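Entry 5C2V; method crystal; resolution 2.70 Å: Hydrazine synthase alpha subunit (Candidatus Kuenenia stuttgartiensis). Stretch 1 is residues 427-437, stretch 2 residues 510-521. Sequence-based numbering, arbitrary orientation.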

# COMPACT_ATOMS: atom_id res chain seq x y z
N SER D 427 34.30 -17.39 -14.73
CA SER D 427 34.03 -16.34 -15.71
C SER D 427 33.71 -15.03 -14.99
O SER D 427 33.11 -15.05 -13.92
CB SER D 427 32.87 -16.75 -16.63
OG SER D 427 31.70 -17.04 -15.87
N TRP D 428 34.12 -13.91 -15.57
CA TRP D 428 33.92 -12.63 -14.91
C TRP D 428 33.53 -11.51 -15.88
O TRP D 428 33.65 -11.64 -17.09
CB TRP D 428 35.18 -12.23 -14.13
CG TRP D 428 36.43 -12.15 -14.95
CD1 TRP D 428 37.21 -13.18 -15.37
CD2 TRP D 428 37.06 -10.95 -15.42
NE1 TRP D 428 38.28 -12.71 -16.09
CE2 TRP D 428 38.21 -11.34 -16.13
CE3 TRP D 428 36.76 -9.59 -15.32
CZ2 TRP D 428 39.07 -10.42 -16.74
CZ3 TRP D 428 37.61 -8.67 -15.92
CH2 TRP D 428 38.75 -9.09 -16.62
N GLY D 429 33.05 -10.40 -15.31
CA GLY D 429 32.56 -9.27 -16.07
C GLY D 429 32.64 -8.00 -15.24
O GLY D 429 33.22 -8.01 -14.16
N THR D 430 32.07 -6.91 -15.74
CA THR D 430 32.18 -5.63 -15.04
C THR D 430 30.87 -4.85 -14.92
O THR D 430 29.91 -5.10 -15.65
CB THR D 430 33.21 -4.70 -15.73
OG1 THR D 430 32.85 -4.53 -17.11
CG2 THR D 430 34.61 -5.28 -15.65
N TRP D 431 30.83 -3.91 -13.98
CA TRP D 431 29.72 -2.96 -13.95
C TRP D 431 30.14 -1.62 -13.38
O TRP D 431 31.06 -1.53 -12.57
CB TRP D 431 28.52 -3.53 -13.17
CG TRP D 431 28.73 -3.69 -11.70
CD1 TRP D 431 29.11 -4.82 -11.04
CD2 TRP D 431 28.53 -2.68 -10.69
NE1 TRP D 431 29.18 -4.58 -9.68
CE2 TRP D 431 28.83 -3.27 -9.45
CE3 TRP D 431 28.14 -1.34 -10.73
CZ2 TRP D 431 28.75 -2.57 -8.25
CZ3 TRP D 431 28.06 -0.64 -9.54
CH2 TRP D 431 28.36 -1.26 -8.31
N ILE D 432 29.46 -0.57 -13.83
CA ILE D 432 29.79 0.80 -13.46
C ILE D 432 28.55 1.68 -13.29
O ILE D 432 27.63 1.67 -14.12
CB ILE D 432 30.74 1.44 -14.51
CG1 ILE D 432 30.95 2.93 -14.23
CG2 ILE D 432 30.22 1.22 -15.91
CD1 ILE D 432 31.91 3.60 -15.18
N CYS D 433 28.54 2.43 -12.19
CA CYS D 433 27.52 3.43 -11.93
C CYS D 433 28.16 4.81 -11.93
O CYS D 433 29.17 5.04 -11.25
CB CYS D 433 26.82 3.16 -10.60
SG CYS D 433 25.46 4.30 -10.23
N PHE D 434 27.58 5.73 -12.69
CA PHE D 434 28.15 7.07 -12.85
C PHE D 434 27.95 7.92 -11.60
O PHE D 434 28.85 8.66 -11.20
CB PHE D 434 27.55 7.75 -14.07
CG PHE D 434 27.74 6.98 -15.35
CD1 PHE D 434 28.97 6.41 -15.65
CD2 PHE D 434 26.70 6.81 -16.23
CE1 PHE D 434 29.16 5.70 -16.82
CE2 PHE D 434 26.87 6.09 -17.40
CZ PHE D 434 28.10 5.54 -17.70
N ASP D 435 26.77 7.84 -11.00
CA ASP D 435 26.52 8.51 -9.73
C ASP D 435 25.75 7.59 -8.78
O ASP D 435 24.61 7.23 -9.06
CB ASP D 435 25.76 9.82 -9.95
CG ASP D 435 25.73 10.69 -8.71
OD1 ASP D 435 26.50 10.41 -7.77
OD2 ASP D 435 24.95 11.66 -8.69
N THR D 436 26.35 7.24 -7.65
CA THR D 436 25.71 6.32 -6.72
C THR D 436 24.76 7.04 -5.77
O THR D 436 23.95 6.41 -5.09
CB THR D 436 26.75 5.54 -5.89
OG1 THR D 436 27.77 6.43 -5.42
CG2 THR D 436 27.39 4.45 -6.73
N THR D 437 24.86 8.36 -5.72
CA THR D 437 24.02 9.17 -4.85
C THR D 437 22.79 9.68 -5.59
O THR D 437 21.94 10.37 -5.02
CB THR D 437 24.79 10.37 -4.27
OG1 THR D 437 24.98 11.36 -5.29
CG2 THR D 437 26.14 9.93 -3.74
N TYR D 510 35.44 0.46 -3.72
CA TYR D 510 35.42 1.87 -3.32
C TYR D 510 34.64 2.73 -4.31
O TYR D 510 34.43 2.35 -5.46
CB TYR D 510 36.85 2.40 -3.18
CG TYR D 510 37.68 2.39 -4.44
CD1 TYR D 510 37.66 3.46 -5.33
CD2 TYR D 510 38.51 1.31 -4.74
CE1 TYR D 510 38.42 3.45 -6.48
CE2 TYR D 510 39.27 1.30 -5.89
CZ TYR D 510 39.23 2.37 -6.76
OH TYR D 510 39.99 2.36 -7.90
N VAL D 511 34.19 3.89 -3.83
CA VAL D 511 33.44 4.83 -4.65
C VAL D 511 34.20 6.15 -4.78
O VAL D 511 34.71 6.68 -3.79
CB VAL D 511 32.03 5.09 -4.07
CG1 VAL D 511 31.33 6.20 -4.84
CG2 VAL D 511 31.21 3.81 -4.10
N GLU D 512 34.27 6.68 -5.99
CA GLU D 512 34.97 7.93 -6.25
C GLU D 512 34.27 9.11 -5.59
O GLU D 512 33.09 9.03 -5.24
CB GLU D 512 35.10 8.18 -7.76
CG GLU D 512 35.88 7.11 -8.51
CD GLU D 512 37.37 7.16 -8.22
OE1 GLU D 512 38.07 6.18 -8.56
OE2 GLU D 512 37.84 8.17 -7.67
N SER D 513 35.00 10.20 -5.41
CA SER D 513 34.49 11.39 -4.72
C SER D 513 33.28 12.00 -5.41
O SER D 513 32.51 12.74 -4.78
CB SER D 513 35.60 12.44 -4.60
OG SER D 513 35.98 12.94 -5.87
N ASP D 514 33.10 11.71 -6.70
CA ASP D 514 31.97 12.25 -7.45
C ASP D 514 30.78 11.29 -7.45
O ASP D 514 29.76 11.56 -8.07
CB ASP D 514 32.39 12.58 -8.88
CG ASP D 514 32.73 11.35 -9.69
OD1 ASP D 514 33.19 10.35 -9.10
OD2 ASP D 514 32.55 11.38 -10.93
N GLY D 515 30.94 10.16 -6.76
CA GLY D 515 29.86 9.20 -6.62
C GLY D 515 29.89 8.10 -7.67
O GLY D 515 28.98 7.27 -7.74
N SER D 516 30.95 8.09 -8.48
CA SER D 516 31.09 7.08 -9.53
C SER D 516 31.86 5.87 -9.03
O SER D 516 32.82 6.00 -8.27
CB SER D 516 31.79 7.68 -10.75
OG SER D 516 33.10 8.13 -10.42
N THR D 517 31.44 4.68 -9.45
CA THR D 517 32.13 3.46 -9.08
C THR D 517 32.11 2.44 -10.22
O THR D 517 31.18 2.43 -11.03
CB THR D 517 31.53 2.82 -7.81
OG1 THR D 517 32.34 1.71 -7.39
CG2 THR D 517 30.11 2.33 -8.07
N VAL D 518 33.14 1.61 -10.29
CA VAL D 518 33.23 0.58 -11.31
C VAL D 518 33.99 -0.62 -10.76
O VAL D 518 34.93 -0.45 -9.97
CB VAL D 518 33.92 1.11 -12.60
CG1 VAL D 518 35.32 1.64 -12.28
CG2 VAL D 518 33.98 0.03 -13.67
N THR D 519 33.59 -1.83 -11.13
CA THR D 519 34.27 -3.01 -10.64
C THR D 519 34.18 -4.22 -11.56
O THR D 519 33.30 -4.30 -12.43
CB THR D 519 33.73 -3.43 -9.26
OG1 THR D 519 34.66 -4.31 -8.62
CG2 THR D 519 32.39 -4.14 -9.40
N SER D 520 35.11 -5.14 -11.36
CA SER D 520 35.09 -6.45 -12.00
C SER D 520 34.67 -7.49 -10.98
O SER D 520 35.06 -7.41 -9.81
CB SER D 520 36.46 -6.79 -12.59
OG SER D 520 36.93 -5.77 -13.45
N GLN D 521 33.87 -8.46 -11.40
CA GLN D 521 33.32 -9.45 -10.49
C GLN D 521 32.86 -10.70 -11.21
O GLN D 521 33.00 -10.82 -12.43
CB GLN D 521 32.14 -8.85 -9.72
CG GLN D 521 30.97 -8.49 -10.61
CD GLN D 521 29.73 -8.15 -9.83
OE1 GLN D 521 29.75 -7.30 -8.94
NE2 GLN D 521 28.63 -8.83 -10.15

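The two stretches pair as antiparallel β-strands, with an angle of 162° between their N-to-C directions. Three hydrogen-bonded pairs set the register: G429 with Q521, W431 with T519, and C433 with T517. Each pair is joined by two backbone bonds. For the central pair, W431 N to T519 O and T519 N to W431 O are both 2.9 Å. Between them lie the non-hydrogen-bonded pairs T430–S520 and I432–V518. Here the CA atoms come closer, with I432 CA and V518 CA 4.1 Å apart. CA-H...O contacts supplement the ladder, such as T430 CA to T519 O at 3.1 Å.

After the C433–T517 pair, F434 O lies 3.5 Å from S516 N, but the angle is too poor for a hydrogen bond. G515 O instead accepts two bonds from T436, from N at 2.6 Å and from OG1 at 2.7 Å. G515 ends a type I turn that starts at E512. Its phi/psi of 93/6 calls for glycine, and a CB would also clash with D435 OD1. Within the turn, D514 OD1 accepts bonds from S516 OG (2.6 Å) and S516 N (3.2 Å).

W431, T519 and Q521 share one face of the sheet with C433 and T517. The W431 side chain reaches across to the partner strand. W431 NE1 donates to Q521 OE1 at 2.9 Å, near the ring plane, while the T519 methyl CG2 lies over one ring face. T517 CG2 is 3.9 Å from W431 CZ3 and 3.7 Å from T436 CG2, so this methyl touches both side chains. T517 OG1 donates to Y510 O within its own stretch, at 2.9 Å.

The other face carries T430, I432, V518 and S520. I432 CB meets V518 CG2 at 3.6 Å in an apolar contact.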